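Local coordinates for MsStt7d protein (Micromonas, PDB 4IX6), which probably acts as a protein kinase that binds ATP and metal ions, its kinase domain making up most of this chain, at residues 171-176 and 186-191. Sequence-based numbering, arbitrary orientation.
Sequences PANLIA and LIDLGA. With ADP (adenosine-5'-diphosphate), chain F.
Leu174 and Leu186 face each other as a non-hydrogen-bonded pair of the short antiparallel hairpin 174-176/184-186, and just beyond it Ile187 N donates to Asn173 O (2.9 Å) from above the carbonyl plane. This is how a protein kinase joins its catalytic loop to the DLG segment, the counterpart of DFG: the hairpin's ends bring Asn173 and Asp188, both seen to bind magnesium, together. Leu174 CD2 and Leu186 CD2 press together at 3.5 Å, tighter than usual, and both side chains touch Leu152 of helix 141-161. On the nucleotide side, Ile175 CD1 meets Ile187 CG2 at 3.8 Å and reaches ADP C2, while Ile187 CD1 lies by the ribose C2'. Asn173 OD1 sits 3.5 Å from Asp188 CB, with amide and carboxylate almost perpendicular (88°); Asn173 ND2 is hydrogen-bonded to Asp168 O. With chi1 at -171°, Asp188 CG swings away from the backbone N, and OD2 comes close to Asp168 OD2, a repulsion that bound magnesium would probably offset. Replacing Asp188 by an alanine is likely to deprive magnesium of a ligand and Gly190 N of OD1, its acceptor in the Asx turn. One water is hydrogen-bonded to both Asn173 OD1 (2.7 Å) and Asp188 OD2 (2.9 Å).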
loop_
_atom_site.group_PDB
_atom_site.type_symbol
_atom_site.label_atom_id
_atom_site.label_comp_id
_atom_site.label_asym_id
_atom_site.label_seq_id
_atom_site.Cartn_x
_atom_site.Cartn_y
_atom_site.Cartn_z
ATOM N N PRO B 171 9.332 -12.006 10.334
ATOM C CA PRO B 171 10.165 -12.878 9.499
ATOM C C PRO B 171 10.282 -12.434 8.039
ATOM O O PRO B 171 11.325 -12.656 7.414
ATOM C CB PRO B 171 9.473 -14.246 9.619
ATOM C CG PRO B 171 8.824 -14.192 10.970
ATOM C CD PRO B 171 8.322 -12.771 11.092
ATOM N N ALA B 172 9.238 -11.812 7.508
ATOM C CA ALA B 172 9.261 -11.361 6.124
ATOM C C ALA B 172 10.277 -10.250 5.902
ATOM O O ALA B 172 10.698 -10.007 4.768
ATOM C CB ALA B 172 7.866 -10.913 5.695
ATOM N N ASN B 173 10.667 -9.576 6.982
ATOM C CA ASN B 173 11.638 -8.485 6.896
ATOM C C ASN B 173 13.003 -8.869 7.457
ATOM O O ASN B 173 13.788 -8.006 7.878
ATOM C CB ASN B 173 11.101 -7.229 7.584
ATOM C CG ASN B 173 10.162 -6.443 6.689
ATOM O OD1 ASN B 173 10.180 -6.601 5.464
ATOM N ND2 ASN B 173 9.343 -5.586 7.292
ATOM N N LEU B 174 13.289 -10.166 7.449
ATOM C CA LEU B 174 14.609 -10.658 7.813
ATOM C C LEU B 174 15.157 -11.504 6.674
ATOM O O LEU B 174 14.442 -12.328 6.097
ATOM C CB LEU B 174 14.520 -11.493 9.100
ATOM C CG LEU B 174 14.269 -10.667 10.362
ATOM C CD1 LEU B 174 13.721 -11.539 11.487
ATOM C CD2 LEU B 174 15.540 -9.959 10.824
ATOM N N ILE B 175 16.433 -11.310 6.353
ATOM C CA ILE B 175 17.078 -12.127 5.340
ATOM C C ILE B 175 18.317 -12.766 5.937
ATOM O O ILE B 175 19.090 -12.092 6.623
ATOM C CB ILE B 175 17.480 -11.283 4.127
ATOM C CG1 ILE B 175 16.228 -10.777 3.426
ATOM C CG2 ILE B 175 18.329 -12.097 3.168
ATOM C CD1 ILE B 175 16.524 -9.948 2.177
ATOM N N ALA B 176 18.494 -14.062 5.701
ATOM C CA ALA B 176 19.718 -14.728 6.129
ATOM C C ALA B 176 20.778 -14.389 5.080
ATOM O O ALA B 176 20.713 -14.861 3.937
ATOM C CB ALA B 176 19.506 -16.228 6.219
ATOM N N LEU B 186 18.006 -7.129 8.894
ATOM C CA LEU B 186 16.690 -6.540 8.717
ATOM C C LEU B 186 16.615 -5.838 7.371
ATOM O O LEU B 186 17.594 -5.279 6.896
ATOM C CB LEU B 186 16.417 -5.535 9.833
ATOM C CG LEU B 186 16.061 -6.164 11.181
ATOM C CD1 LEU B 186 16.319 -5.158 12.301
ATOM C CD2 LEU B 186 14.593 -6.614 11.175
ATOM N N ILE B 187 15.436 -5.879 6.761
ATOM C CA ILE B 187 15.148 -5.023 5.619
ATOM C C ILE B 187 13.942 -4.136 5.932
ATOM O O ILE B 187 13.241 -4.353 6.932
ATOM C CB ILE B 187 14.875 -5.829 4.324
ATOM C CG1 ILE B 187 13.762 -6.853 4.556
ATOM C CG2 ILE B 187 16.146 -6.549 3.859
ATOM C CD1 ILE B 187 13.146 -7.410 3.261
ATOM N N ASP B 188 13.718 -3.140 5.078
ATOM C CA ASP B 188 12.476 -2.356 5.059
ATOM C C ASP B 188 12.321 -1.428 6.264
ATOM O O ASP B 188 11.575 -1.709 7.214
ATOM C CB ASP B 188 11.264 -3.279 4.890
ATOM C CG ASP B 188 9.983 -2.520 4.637
ATOM O OD1 ASP B 188 10.038 -1.284 4.433
ATOM O OD2 ASP B 188 8.917 -3.177 4.623
ATOM N N LEU B 189 13.043 -0.319 6.209
ATOM C CA LEU B 189 12.912 0.759 7.180
ATOM C C LEU B 189 11.825 1.757 6.775
ATOM O O LEU B 189 11.787 2.880 7.258
ATOM C CB LEU B 189 14.268 1.462 7.333
ATOM C CG LEU B 189 15.366 0.583 7.951
ATOM C CD1 LEU B 189 16.757 1.118 7.601
ATOM C CD2 LEU B 189 15.166 0.477 9.459
ATOM N N GLY B 190 10.918 1.326 5.904
ATOM C CA GLY B 190 9.860 2.194 5.415
ATOM C C GLY B 190 8.891 2.697 6.472
ATOM O O GLY B 190 8.243 3.727 6.285
ATOM N N ALA B 191 8.783 1.974 7.585
ATOM C CA ALA B 191 7.894 2.365 8.671
ATOM C C ALA B 191 8.692 2.899 9.857
ATOM O O ALA B 191 8.127 3.314 10.873
ATOM C CB ALA B 191 7.033 1.171 9.102
HETATM P PB ADP F . 6.455 -9.140 1.474
HETATM O O1B ADP F . 7.626 -10.099 1.432
HETATM O O2B ADP F . 5.522 -9.282 0.291
HETATM O O3B ADP F . 5.753 -9.088 2.812
HETATM P PA ADP F . 7.029 -6.721 0.025
HETATM O O1A ADP F . 7.388 -5.314 0.454
HETATM O O2A ADP F . 5.686 -6.976 -0.629
HETATM O O3A ADP F . 7.107 -7.660 1.344
HETATM O "O5'" ADP F . 8.202 -7.252 -0.965
HETATM C "C5'" ADP F . 9.543 -6.730 -0.945
HETATM C "C4'" ADP F . 10.509 -7.838 -1.371
HETATM O "O4'" ADP F . 11.818 -7.342 -1.700
HETATM C "C3'" ADP F . 10.674 -8.859 -0.256
HETATM O "O3'" ADP F . 10.370 -10.165 -0.746
HETATM C "C2'" ADP F . 12.138 -8.821 0.100
HETATM O "O2'" ADP F . 12.634 -10.138 0.363
HETATM C "C1'" ADP F . 12.803 -8.195 -1.115
HETATM N N9 ADP F . 13.918 -7.351 -0.668
HETATM C C8 ADP F . 13.815 -6.114 -0.151
HETATM N N7 ADP F . 15.036 -5.630 0.170
HETATM C C5 ADP F . 15.941 -6.577 -0.139
HETATM C C6 ADP F . 17.408 -6.703 -0.069
HETATM N N6 ADP F . 18.163 -5.686 0.418
HETATM N N1 ADP F . 17.952 -7.865 -0.493
HETATM C C2 ADP F . 17.221 -8.877 -0.994
HETATM N N3 ADP F . 15.870 -8.829 -1.088
HETATM C C4 ADP F . 15.203 -7.718 -0.687
HETATM O O HOH W 1 9.140 -5.693 3.152
#